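Local coordinates for protein anopheles gambiae adenosine kinase (Anopheles gambiae, PDB 3LOO) that phosphorylates adenosine to AMP with ATP as phosphate donor, and is seen here with bis(adenosine)-5'-tetraphosphate, which probably spans both nucleoside sites, at residues Q84-V89 / A318-F323; M207-L212 / V232-G237; R275-T280 / L287-G292; R297-Q302 / C336-I341. One frame throughout, in Å; residues are numbered along the deposited sequence.

Interaction 1: Q84-V89 / A318-F323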
# COMPACT_ATOMS: atom_id res chain seq x y z
N GLN A 84 4.96 -1.50 2.98
CA GLN A 84 5.77 -1.38 4.18
C GLN A 84 5.08 -0.62 5.32
O GLN A 84 5.07 -1.11 6.47
CB GLN A 84 7.15 -0.77 3.88
CG GLN A 84 8.13 -1.03 5.03
CD GLN A 84 9.59 -0.82 4.66
OE1 GLN A 84 10.43 -1.63 5.02
NE2 GLN A 84 9.91 0.31 3.99
N ASN A 85 4.50 0.54 5.01
CA ASN A 85 3.74 1.33 5.96
C ASN A 85 2.60 0.51 6.59
O ASN A 85 2.40 0.54 7.79
CB ASN A 85 3.03 2.52 5.29
CG ASN A 85 3.95 3.69 4.94
OD1 ASN A 85 5.05 3.84 5.48
ND2 ASN A 85 3.48 4.52 4.00
N SER A 86 1.84 -0.18 5.73
CA SER A 86 0.70 -0.97 6.19
C SER A 86 1.13 -2.10 7.14
O SER A 86 0.52 -2.32 8.18
CB SER A 86 -0.08 -1.51 4.98
OG SER A 86 -0.83 -0.47 4.33
N LEU A 87 2.19 -2.82 6.78
CA LEU A 87 2.71 -3.88 7.64
C LEU A 87 3.28 -3.34 8.99
O LEU A 87 3.11 -3.99 10.03
CB LEU A 87 3.72 -4.74 6.88
CG LEU A 87 3.10 -5.93 6.17
CD1 LEU A 87 2.00 -5.59 5.18
CD2 LEU A 87 4.22 -6.77 5.47
N ARG A 88 3.87 -2.14 8.97
CA ARG A 88 4.36 -1.51 10.20
C ARG A 88 3.18 -1.14 11.13
O ARG A 88 3.23 -1.43 12.33
CB ARG A 88 5.27 -0.30 9.90
CG ARG A 88 6.64 -0.67 9.23
CD ARG A 88 7.44 0.60 8.82
NE ARG A 88 7.48 1.51 9.97
CZ ARG A 88 7.38 2.84 9.94
NH1 ARG A 88 7.25 3.50 8.79
NH2 ARG A 88 7.41 3.51 11.08
N VAL A 89 2.12 -0.55 10.56
CA VAL A 89 0.90 -0.27 11.32
C VAL A 89 0.25 -1.55 11.87
O VAL A 89 -0.07 -1.61 13.05
CB VAL A 89 -0.11 0.66 10.53
CG1 VAL A 89 -1.50 0.82 11.27
CG2 VAL A 89 0.56 2.02 10.22
N ALA A 318 -2.22 3.14 6.60
CA ALA A 318 -2.56 2.87 7.98
C ALA A 318 -3.93 2.27 8.13
O ALA A 318 -4.15 1.43 9.03
CB ALA A 318 -2.50 4.23 8.81
N PHE A 319 -4.86 2.74 7.29
CA PHE A 319 -6.19 2.13 7.24
C PHE A 319 -6.04 0.65 6.94
O PHE A 319 -6.62 -0.19 7.63
CB PHE A 319 -7.09 2.77 6.19
CG PHE A 319 -8.38 2.04 6.02
CD1 PHE A 319 -9.48 2.32 6.86
CD2 PHE A 319 -8.50 1.03 5.08
CE1 PHE A 319 -10.67 1.61 6.75
CE2 PHE A 319 -9.69 0.29 4.96
CZ PHE A 319 -10.77 0.57 5.79
N VAL A 320 -5.26 0.32 5.92
CA VAL A 320 -5.04 -1.11 5.57
C VAL A 320 -4.31 -1.88 6.68
O VAL A 320 -4.70 -3.00 7.00
CB VAL A 320 -4.33 -1.30 4.21
CG1 VAL A 320 -3.97 -2.81 3.97
CG2 VAL A 320 -5.24 -0.83 3.06
N GLY A 321 -3.27 -1.30 7.27
CA GLY A 321 -2.61 -1.95 8.42
C GLY A 321 -3.60 -2.31 9.55
O GLY A 321 -3.52 -3.39 10.09
N GLY A 322 -4.50 -1.40 9.90
CA GLY A 322 -5.51 -1.63 10.96
C GLY A 322 -6.43 -2.78 10.57
O GLY A 322 -6.72 -3.66 11.37
N PHE A 323 -6.89 -2.75 9.32
CA PHE A 323 -7.73 -3.81 8.74
C PHE A 323 -7.05 -5.17 8.84
O PHE A 323 -7.68 -6.17 9.28
CB PHE A 323 -8.07 -3.49 7.27
CG PHE A 323 -8.93 -4.54 6.58
CD1 PHE A 323 -10.30 -4.35 6.43
CD2 PHE A 323 -8.36 -5.71 6.09
CE1 PHE A 323 -11.12 -5.30 5.80
CE2 PHE A 323 -9.15 -6.66 5.44
CZ PHE A 323 -10.54 -6.47 5.30

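Interaction 2: M207-L212 / V232-G237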
# COMPACT_ATOMS: atom_id res chain seq x y z
N MET A 207 -6.03 -16.01 1.25
CA MET A 207 -6.43 -14.67 0.84
C MET A 207 -5.32 -13.90 0.13
O MET A 207 -4.18 -13.85 0.60
CB MET A 207 -6.97 -13.88 2.03
CG MET A 207 -8.42 -14.22 2.38
SD MET A 207 -8.93 -13.32 3.84
CE MET A 207 -9.55 -11.84 3.05
N PHE A 208 -5.67 -13.33 -1.02
CA PHE A 208 -4.77 -12.43 -1.77
C PHE A 208 -5.51 -11.08 -1.84
O PHE A 208 -6.70 -11.00 -2.18
CB PHE A 208 -4.36 -12.98 -3.14
CG PHE A 208 -3.41 -12.07 -3.89
CD1 PHE A 208 -2.05 -12.18 -3.72
CD2 PHE A 208 -3.91 -11.03 -4.71
CE1 PHE A 208 -1.17 -11.33 -4.37
CE2 PHE A 208 -3.04 -10.13 -5.35
CZ PHE A 208 -1.66 -10.29 -5.17
N MET A 209 -4.80 -10.05 -1.44
CA MET A 209 -5.38 -8.74 -1.28
C MET A 209 -4.44 -7.74 -1.98
O MET A 209 -3.22 -7.95 -2.05
CB MET A 209 -5.55 -8.41 0.21
CG MET A 209 -6.40 -9.48 0.98
SD MET A 209 -6.39 -9.24 2.75
CE MET A 209 -4.86 -10.08 3.14
N MET A 210 -5.01 -6.66 -2.48
CA MET A 210 -4.18 -5.65 -3.14
C MET A 210 -4.81 -4.28 -3.05
O MET A 210 -5.96 -4.13 -2.65
CB MET A 210 -3.86 -6.03 -4.60
CG MET A 210 -5.07 -6.18 -5.54
SD MET A 210 -4.65 -5.99 -7.31
CE MET A 210 -4.46 -4.19 -7.40
N ASN A 211 -4.03 -3.28 -3.41
CA ASN A 211 -4.47 -1.91 -3.31
C ASN A 211 -4.39 -1.32 -4.72
O ASN A 211 -3.43 -1.64 -5.47
CB ASN A 211 -3.49 -1.16 -2.43
CG ASN A 211 -4.08 0.06 -1.83
OD1 ASN A 211 -4.45 1.00 -2.55
ND2 ASN A 211 -4.22 0.05 -0.50
N LEU A 212 -5.32 -0.42 -5.06
CA LEU A 212 -5.19 0.27 -6.35
C LEU A 212 -3.99 1.20 -6.38
O LEU A 212 -3.45 1.46 -7.45
CB LEU A 212 -6.48 0.95 -6.77
CG LEU A 212 -7.65 0.03 -7.12
CD1 LEU A 212 -8.92 0.88 -7.26
CD2 LEU A 212 -7.32 -0.84 -8.41
N VAL A 232 -8.04 -11.89 -6.81
CA VAL A 232 -8.11 -10.88 -5.73
C VAL A 232 -9.30 -11.11 -4.84
O VAL A 232 -10.44 -11.03 -5.30
CB VAL A 232 -8.08 -9.45 -6.30
CG1 VAL A 232 -8.37 -8.43 -5.23
CG2 VAL A 232 -6.68 -9.20 -6.94
N ASP A 233 -9.05 -11.38 -3.54
CA ASP A 233 -10.13 -11.56 -2.55
C ASP A 233 -10.60 -10.25 -1.96
O ASP A 233 -11.76 -10.12 -1.61
CB ASP A 233 -9.69 -12.50 -1.40
CG ASP A 233 -9.40 -13.89 -1.89
OD1 ASP A 233 -8.22 -14.25 -2.03
OD2 ASP A 233 -10.38 -14.59 -2.23
N VAL A 234 -9.66 -9.33 -1.76
CA VAL A 234 -9.96 -7.98 -1.20
C VAL A 234 -9.19 -6.94 -2.04
O VAL A 234 -7.97 -7.04 -2.23
CB VAL A 234 -9.58 -7.82 0.31
CG1 VAL A 234 -10.09 -6.48 0.85
CG2 VAL A 234 -10.14 -8.97 1.23
N LEU A 235 -9.93 -5.92 -2.52
CA LEU A 235 -9.33 -4.79 -3.21
C LEU A 235 -9.60 -3.50 -2.38
O LEU A 235 -10.75 -3.20 -2.08
CB LEU A 235 -9.93 -4.63 -4.59
CG LEU A 235 -9.47 -3.39 -5.39
CD1 LEU A 235 -7.96 -3.40 -5.55
CD2 LEU A 235 -10.19 -3.22 -6.78
N PHE A 236 -8.54 -2.80 -2.00
CA PHE A 236 -8.64 -1.50 -1.34
C PHE A 236 -8.31 -0.42 -2.38
O PHE A 236 -7.53 -0.66 -3.33
CB PHE A 236 -7.59 -1.38 -0.23
CG PHE A 236 -7.66 -2.48 0.82
CD1 PHE A 236 -8.49 -2.34 1.92
CD2 PHE A 236 -6.84 -3.62 0.73
CE1 PHE A 236 -8.52 -3.35 2.95
CE2 PHE A 236 -6.88 -4.63 1.71
CZ PHE A 236 -7.71 -4.48 2.82
N GLY A 237 -8.86 0.78 -2.19
CA GLY A 237 -8.45 1.94 -2.99
C GLY A 237 -9.19 3.17 -2.53
O GLY A 237 -10.15 3.07 -1.75

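Interaction 3: R275-T280 / L287-G292. With B4P (bis(adenosine)-5'-tetraphosphate), chain D.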
# COMPACT_ATOMS: atom_id res chain seq x y z
N ARG A 275 -15.60 -11.86 -3.26
CA ARG A 275 -14.73 -10.68 -3.27
C ARG A 275 -15.33 -9.54 -2.47
O ARG A 275 -16.54 -9.28 -2.51
CB ARG A 275 -14.46 -10.19 -4.69
CG ARG A 275 -13.46 -9.02 -4.78
CD ARG A 275 -13.15 -8.68 -6.26
NE ARG A 275 -12.53 -9.78 -7.02
CZ ARG A 275 -13.16 -10.50 -7.96
NH1 ARG A 275 -14.45 -10.31 -8.22
NH2 ARG A 275 -12.49 -11.42 -8.64
N ILE A 276 -14.44 -8.86 -1.78
CA ILE A 276 -14.71 -7.62 -1.03
C ILE A 276 -13.98 -6.47 -1.73
O ILE A 276 -12.81 -6.61 -2.12
CB ILE A 276 -14.16 -7.77 0.41
CG1 ILE A 276 -14.94 -8.88 1.10
CG2 ILE A 276 -14.38 -6.52 1.19
CD1 ILE A 276 -16.40 -8.62 1.11
N VAL A 277 -14.68 -5.35 -1.93
CA VAL A 277 -14.04 -4.12 -2.40
C VAL A 277 -14.25 -3.05 -1.32
O VAL A 277 -15.37 -2.85 -0.86
CB VAL A 277 -14.60 -3.68 -3.77
CG1 VAL A 277 -13.91 -2.38 -4.24
CG2 VAL A 277 -14.46 -4.82 -4.81
N ILE A 278 -13.17 -2.40 -0.90
CA ILE A 278 -13.23 -1.34 0.15
C ILE A 278 -12.73 -0.01 -0.42
O ILE A 278 -11.59 0.05 -0.90
CB ILE A 278 -12.47 -1.76 1.44
CG1 ILE A 278 -13.18 -2.96 2.09
CG2 ILE A 278 -12.39 -0.61 2.46
CD1 ILE A 278 -12.34 -3.70 3.15
N ILE A 279 -13.56 1.03 -0.39
CA ILE A 279 -13.21 2.33 -0.95
C ILE A 279 -13.22 3.37 0.13
O ILE A 279 -14.26 3.59 0.77
CB ILE A 279 -14.16 2.74 -2.09
CG1 ILE A 279 -14.11 1.65 -3.18
CG2 ILE A 279 -13.76 4.13 -2.67
CD1 ILE A 279 -15.18 1.74 -4.19
N THR A 280 -12.04 3.97 0.37
CA THR A 280 -11.88 5.06 1.29
C THR A 280 -12.18 6.37 0.55
O THR A 280 -11.98 6.46 -0.67
CB THR A 280 -10.43 5.09 1.93
OG1 THR A 280 -9.44 5.33 0.91
CG2 THR A 280 -10.11 3.74 2.65
N LEU A 287 -16.46 2.80 2.31
CA LEU A 287 -17.50 1.99 1.69
C LEU A 287 -17.06 0.54 1.55
O LEU A 287 -15.94 0.27 1.10
CB LEU A 287 -17.88 2.52 0.30
CG LEU A 287 -18.09 4.02 0.13
CD1 LEU A 287 -18.19 4.32 -1.37
CD2 LEU A 287 -19.34 4.49 0.93
N LEU A 288 -17.93 -0.37 1.96
CA LEU A 288 -17.70 -1.81 1.85
C LEU A 288 -18.66 -2.39 0.85
O LEU A 288 -19.90 -2.28 1.01
CB LEU A 288 -17.89 -2.52 3.22
CG LEU A 288 -18.05 -4.06 3.19
CD1 LEU A 288 -16.82 -4.74 2.63
CD2 LEU A 288 -18.37 -4.59 4.61
N ILE A 289 -18.11 -3.05 -0.16
CA ILE A 289 -18.91 -3.74 -1.15
C ILE A 289 -18.54 -5.22 -1.15
O ILE A 289 -17.35 -5.56 -1.26
CB ILE A 289 -18.68 -3.16 -2.59
CG1 ILE A 289 -18.88 -1.64 -2.63
CG2 ILE A 289 -19.62 -3.86 -3.61
CD1 ILE A 289 -17.58 -0.79 -2.54
N GLU A 290 -19.55 -6.09 -1.01
CA GLU A 290 -19.35 -7.52 -1.10
C GLU A 290 -20.05 -8.07 -2.30
O GLU A 290 -21.22 -7.76 -2.54
CB GLU A 290 -19.90 -8.26 0.15
CG GLU A 290 -19.55 -9.78 0.10
CD GLU A 290 -20.14 -10.59 1.26
OE1 GLU A 290 -21.39 -10.70 1.37
OE2 GLU A 290 -19.34 -11.14 2.04
N ALA A 291 -19.36 -8.92 -3.04
CA ALA A 291 -19.99 -9.58 -4.17
C ALA A 291 -21.26 -10.31 -3.68
O ALA A 291 -21.31 -10.81 -2.54
CB ALA A 291 -19.03 -10.55 -4.80
N GLY A 292 -22.28 -10.33 -4.52
CA GLY A 292 -23.49 -11.08 -4.20
C GLY A 292 -24.50 -10.31 -3.35
O GLY A 292 -25.43 -10.90 -2.80
PA B4P D . -0.56 9.11 0.83
O1A B4P D . -0.18 9.96 2.03
O2A B4P D . -0.61 9.80 -0.53
O3A B4P D . -2.07 8.64 1.09
PB B4P D . -2.46 7.10 1.14
O1B B4P D . -1.89 6.42 2.39
O2B B4P D . -2.35 6.42 -0.21
O3B B4P D . -3.99 7.65 1.49
PG B4P D . -5.34 7.41 0.65
O1G B4P D . -5.63 8.53 -0.30
O2G B4P D . -5.22 6.04 0.02
O3G B4P D . -6.49 7.34 1.77
PD B4P D . -7.68 8.37 2.12
O1D B4P D . -7.16 9.75 1.98
O2D B4P D . -8.98 7.98 1.47
O5E B4P D . 0.37 7.78 0.77
C5E B4P D . 1.72 8.07 1.05
C4E B4P D . 2.66 6.92 0.83
O4E B4P D . 2.65 6.43 -0.51
C3E B4P D . 4.06 7.44 1.03
O3E B4P D . 4.47 6.94 2.32
C2E B4P D . 4.88 6.79 -0.08
O2E B4P D . 6.07 6.12 0.35
C1E B4P D . 3.89 5.82 -0.76
N9A B4P D . 4.15 5.77 -2.21
C8A B4P D . 4.01 6.76 -3.13
N7A B4P D . 4.37 6.26 -4.35
C5A B4P D . 4.78 4.97 -4.19
C6A B4P D . 5.25 3.96 -5.05
N6A B4P D . 5.45 4.15 -6.39
N1A B4P D . 5.57 2.75 -4.52
C2A B4P D . 5.40 2.49 -3.20
N3A B4P D . 4.94 3.43 -2.37
C4A B4P D . 4.62 4.67 -2.83
O5F B4P D . -7.77 8.08 3.70
C5F B4P D . -7.78 6.75 4.22
C4F B4P D . -8.36 6.85 5.63
O4F B4P D . -7.72 7.89 6.40
C3F B4P D . -9.81 7.29 5.60
O3F B4P D . -10.64 6.18 5.30
C2F B4P D . -10.01 7.84 7.00
O2F B4P D . -10.27 6.78 7.93
C1F B4P D . -8.65 8.52 7.29
N9B B4P D . -8.78 9.96 6.90
C8B B4P D . -8.31 10.52 5.77
N7B B4P D . -8.61 11.84 5.72
C5B B4P D . -9.28 12.16 6.85
C6B B4P D . -9.85 13.32 7.36
N6B B4P D . -9.76 14.48 6.66
N1B B4P D . -10.48 13.29 8.58
C2B B4P D . -10.57 12.14 9.29
N3B B4P D . -10.04 10.97 8.83
C4B B4P D . -9.40 10.92 7.62

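Interaction 4: R297-Q302 / C336-I341. With B4P (bis(adenosine)-5'-tetraphosphate), chain D.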
# COMPACT_ATOMS: atom_id res chain seq x y z
N ARG A 297 -22.35 -0.99 2.21
CA ARG A 297 -22.30 -0.59 3.60
C ARG A 297 -21.28 0.54 3.82
O ARG A 297 -20.25 0.57 3.16
CB ARG A 297 -22.00 -1.81 4.49
CG ARG A 297 -23.10 -2.87 4.32
CD ARG A 297 -22.76 -4.18 4.98
NE ARG A 297 -22.63 -4.03 6.43
CZ ARG A 297 -22.06 -4.92 7.23
NH1 ARG A 297 -21.54 -6.04 6.72
NH2 ARG A 297 -21.98 -4.69 8.53
N GLU A 298 -21.59 1.43 4.73
CA GLU A 298 -20.78 2.60 5.02
C GLU A 298 -20.29 2.58 6.43
O GLU A 298 -21.04 2.21 7.34
CB GLU A 298 -21.61 3.86 4.89
CG GLU A 298 -22.18 4.05 3.54
CD GLU A 298 -23.10 5.23 3.49
OE1 GLU A 298 -23.05 6.10 4.40
OE2 GLU A 298 -23.87 5.30 2.52
N PHE A 299 -19.05 3.03 6.61
CA PHE A 299 -18.47 3.24 7.92
C PHE A 299 -18.05 4.70 8.08
O PHE A 299 -16.98 5.09 7.60
CB PHE A 299 -17.28 2.28 8.09
CG PHE A 299 -17.69 0.84 8.06
CD1 PHE A 299 -17.92 0.20 6.84
CD2 PHE A 299 -17.85 0.13 9.24
CE1 PHE A 299 -18.32 -1.14 6.80
CE2 PHE A 299 -18.25 -1.22 9.20
CZ PHE A 299 -18.47 -1.86 7.98
N PRO A 300 -18.88 5.51 8.76
CA PRO A 300 -18.60 6.93 8.94
C PRO A 300 -17.27 7.15 9.63
O PRO A 300 -16.86 6.33 10.44
CB PRO A 300 -19.75 7.42 9.84
CG PRO A 300 -20.83 6.39 9.67
CD PRO A 300 -20.11 5.09 9.46
N VAL A 301 -16.60 8.25 9.32
CA VAL A 301 -15.36 8.62 10.01
C VAL A 301 -15.52 9.98 10.69
O VAL A 301 -16.15 10.86 10.12
CB VAL A 301 -14.13 8.60 9.04
CG1 VAL A 301 -14.56 8.86 7.65
CG2 VAL A 301 -13.03 9.58 9.45
N GLN A 302 -14.96 10.15 11.89
CA GLN A 302 -14.92 11.49 12.50
C GLN A 302 -13.94 12.41 11.78
O GLN A 302 -12.72 12.23 11.86
CB GLN A 302 -14.54 11.42 13.97
CG GLN A 302 -15.21 10.32 14.74
CD GLN A 302 -15.01 10.52 16.22
OE1 GLN A 302 -14.49 9.64 16.92
NE2 GLN A 302 -15.40 11.69 16.71
N CYS A 336 -12.69 -5.23 11.22
CA CYS A 336 -11.45 -4.93 10.45
C CYS A 336 -11.47 -3.50 9.97
O CYS A 336 -10.47 -2.80 10.10
CB CYS A 336 -11.29 -5.90 9.28
SG CYS A 336 -11.07 -7.59 9.87
N ILE A 337 -12.62 -3.06 9.46
CA ILE A 337 -12.73 -1.70 8.91
C ILE A 337 -12.68 -0.63 10.01
O ILE A 337 -12.03 0.42 9.83
CB ILE A 337 -13.97 -1.55 8.01
CG1 ILE A 337 -13.76 -2.40 6.74
CG2 ILE A 337 -14.29 -0.01 7.70
CD1 ILE A 337 -15.01 -2.61 5.89
N LYS A 338 -13.36 -0.88 11.13
CA LYS A 338 -13.34 0.08 12.26
C LYS A 338 -11.91 0.21 12.80
O LYS A 338 -11.46 1.32 13.10
CB LYS A 338 -14.31 -0.34 13.37
CG LYS A 338 -15.79 -0.20 13.00
CD LYS A 338 -16.69 -1.01 13.95
CE LYS A 338 -18.13 -0.52 13.87
NZ LYS A 338 -19.08 -1.53 14.43
N CYS A 339 -11.17 -0.89 12.91
CA CYS A 339 -9.76 -0.77 13.30
C CYS A 339 -8.94 0.05 12.29
O CYS A 339 -8.07 0.83 12.67
CB CYS A 339 -9.12 -2.13 13.53
SG CYS A 339 -7.44 -2.03 14.21
N GLY A 340 -9.23 -0.14 10.99
CA GLY A 340 -8.60 0.64 9.91
C GLY A 340 -8.84 2.13 10.09
O GLY A 340 -7.91 2.94 10.01
N ILE A 341 -10.08 2.49 10.35
CA ILE A 341 -10.42 3.90 10.52
C ILE A 341 -9.76 4.46 11.77
O ILE A 341 -9.25 5.56 11.76
CB ILE A 341 -11.95 4.13 10.58
CG1 ILE A 341 -12.57 3.77 9.22
CG2 ILE A 341 -12.25 5.61 10.96
CD1 ILE A 341 -14.09 3.57 9.27
PA B4P D . -0.56 9.11 0.83
O1A B4P D . -0.18 9.96 2.03
O2A B4P D . -0.61 9.80 -0.53
O3A B4P D . -2.07 8.64 1.09
PB B4P D . -2.46 7.10 1.14
O1B B4P D . -1.89 6.42 2.39
O2B B4P D . -2.35 6.42 -0.21
O3B B4P D . -3.99 7.65 1.49
PG B4P D . -5.34 7.41 0.65
O1G B4P D . -5.63 8.53 -0.30
O2G B4P D . -5.22 6.04 0.02
O3G B4P D . -6.49 7.34 1.77
PD B4P D . -7.68 8.37 2.12
O1D B4P D . -7.16 9.75 1.98
O2D B4P D . -8.98 7.98 1.47
O5E B4P D . 0.37 7.78 0.77
C5E B4P D . 1.72 8.07 1.05
C4E B4P D . 2.66 6.92 0.83
O4E B4P D . 2.65 6.43 -0.51
C3E B4P D . 4.06 7.44 1.03
O3E B4P D . 4.47 6.94 2.32
C2E B4P D . 4.88 6.79 -0.08
O2E B4P D . 6.07 6.12 0.35
C1E B4P D . 3.89 5.82 -0.76
N9A B4P D . 4.15 5.77 -2.21
C8A B4P D . 4.01 6.76 -3.13
N7A B4P D . 4.37 6.26 -4.35
C5A B4P D . 4.78 4.97 -4.19
C6A B4P D . 5.25 3.96 -5.05
N6A B4P D . 5.45 4.15 -6.39
N1A B4P D . 5.57 2.75 -4.52
C2A B4P D . 5.40 2.49 -3.20
N3A B4P D . 4.94 3.43 -2.37
C4A B4P D . 4.62 4.67 -2.83
O5F B4P D . -7.77 8.08 3.70
C5F B4P D . -7.78 6.75 4.22
C4F B4P D . -8.36 6.85 5.63
O4F B4P D . -7.72 7.89 6.40
C3F B4P D . -9.81 7.29 5.60
O3F B4P D . -10.64 6.18 5.30
C2F B4P D . -10.01 7.84 7.00
O2F B4P D . -10.27 6.78 7.93
C1F B4P D . -8.65 8.52 7.29
N9B B4P D . -8.78 9.96 6.90
C8B B4P D . -8.31 10.52 5.77
N7B B4P D . -8.61 11.84 5.72
C5B B4P D . -9.28 12.16 6.85
C6B B4P D . -9.85 13.32 7.36
N6B B4P D . -9.76 14.48 6.66
N1B B4P D . -10.48 13.29 8.58
C2B B4P D . -10.57 12.14 9.29
N3B B4P D . -10.04 10.97 8.83
C4B B4P D . -9.40 10.92 7.62

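Interaction 1: Q84-V89 / A318-F323
S86 and G321 form the closest point of this helix pair: the carbonyl oxygen S86 O lies 3.2 Å from G321 CA, and the two CA atoms are 4.1 Å apart. With no side chain on G321, the backbones can come this near, and the short axes close to 7.2 Å at a crossing angle of -44°. No hydrogen bond spans the helices.

On one flank V89 fills the groove. Its CB points toward the facing helix, and CG1, held anti to the backbone N (chi1 173°), reaches A318 O at 3.5 Å. The other branch, CG2, lies against A318 CB at 4.0 Å. The S86 flank has fewer contacts: the hydroxyl OG meets V320 CB at 3.6 Å, and its polar needs are met at D317 O, just before the second segment. There is no solvent side, since every touching residue is buried; A343 and F355 pack on V89.

Next to S86, N85 leaves the interface. Its ND2 bonds to D317 OD2 and also to the ribose oxygen O3E of the bound dinucleotide, so the helix pair is tied directly to the ligand. D317 ends the Gly-Ala-Gly-Asp sequence at the start of helix 315-328, an arrangement typical of the nucleoside and phosphate site in the ribokinase-like pfkB fold.

Interaction 2: M207-L212 / V232-G237
F208 and D233 open this parallel strand pair with a bond that a side chain, not a backbone carbonyl, accepts. F208 N gives its hydrogen to D233 OD1 at 2.9 Å and 169°, and OD1 accepts it with its anti lone pair. The torsion that lays CG of D233 beside its own backbone N (chi1 -64°) brings OD1 there. F208 O in turn takes D233 N at 2.7 Å, nearly along its C=O axis, with V234 N as a weak second donor. From there the regular parallel ladder runs on: M210 N to V234 O (3.0 Å), F236 N to M210 O (3.0 Å) and L212 N to F236 O (2.8 Å).

The groups facing the other way are also used. M209 bonds to strand 179-183 at F180 and V182, and N211 to G184 just beyond it; V232 O takes R275 NE, and D233 bonds through its backbone to I276. The N211 amide is held at both ends, ND2 by Y181 OH and OD1 by S213 N.

Around the ladder the packing is apolar. M207 CE presses tightly on V234 CG2 (3.4 Å), while M210 CG meets V232 CG2 at 3.7 Å. The strands are joined through helices 216-220 and 222-228, a beta-alpha-beta crossover. D233 OD2 forms a salt bridge with K268, which would probably favour the ionised carboxylate and so a strong acceptor for F208 N.

Interaction 3: R275-T280 / L287-G292
I289 pairs with V277 as an antiparallel hydrogen-bonded pair, and its side chain curls over the carbonyl of its partner. CB stands 3.7 Å from V277 O, close to V277 CB as well, and CG1 follows at 4.1 Å from the same oxygen. A chi2 of 98°, off the staggered values, then swings the tip so that CD1 returns to 3.5 Å from V277 O and meets I279 CD1 at 3.9 Å. L287 lies on the same face beside I279, and helix 256-264 covers this side through V277 and L287. On the I276 and I278 face, I276 CG2 is pressed hard against L288 CD1, at 3.3 Å.

Five backbone bonds join the hairpin, from A291 N to R275 O at one end to L287 N to I279 O at the other. The R275 guanidinium turns away from the hairpin to grip carbonyls of F229, A264, L266 and P267. At the far end T280 OG1 donates to the dinucleotide phosphate oxygen O2D at 2.7 Å. A hairpin joined by five backbone bonds, with largely apolar side chains between its strands, thus ends in one hydroxyl placed to hold a phosphate of the ligand.

Interaction 4: R297-Q302 / C336-I341
F299 is the first residue of 297-302 to meet helix 333-350, and it brings the largest surface to it. Two residues earlier, R297 has already joined the sheet through its backbone, at L288. The F299 ring crosses the I337 side chain at about a right angle. I337 CG2 sits over one face in a CH-pi contact, 3.8 Å from the ring centroid and 24° off the normal, and I337 CD1 reaches farther along the ring to CE1 at 3.7 Å. Behind the ring, F299 CB packs on I341 CD1 at 3.6 Å. K338 CG approaches the ring obliquely.

F299 also bonds through its backbone to V286, and 297-299 is the outermost strand on this side of the large sheet; the helix lies against this edge, as in the alpha/beta fold of pfkB kinases. Beyond the strand the chain runs on, extended, through P300, whose carbonyl O still lies near I341 CD1.

V301 follows with CB at 4.0 Å from I341 CG2, and the two residues flank the ligand differently: V301 CG2 touches the adenine atom N3B at 3.4 Å, whereas I341 CG2 lies near the ribose oxygen O2F at 3.8 Å. Last comes Q302, whose carbonyl O is 3.4 Å from adenine C2B and accepts a hydrogen bond from R345 NE.

How the interactions relate
Interactions 1 and 2 are deep core, interaction 3 lies farther out, and interaction 4 is partly open at the sheet edge. Interactions 2 and 3 hold neighbouring strands of one sheet, joined where L235 O meets I278 N, and R297 O carries that sheet from interaction 3 to interaction 4. Helix 315-328 of interaction 1 covers it: F323 packs on F236 and I278, while F319 lies against G340 of interaction 4. Backbone bonding dominates in the sheet pairs; the helix contacts have no bonds across and rely on glycine-close or CH-pi packing. Interactions 1, 3 and 4 each reach the dinucleotide, at one ribose, a phosphate and the second adenosine.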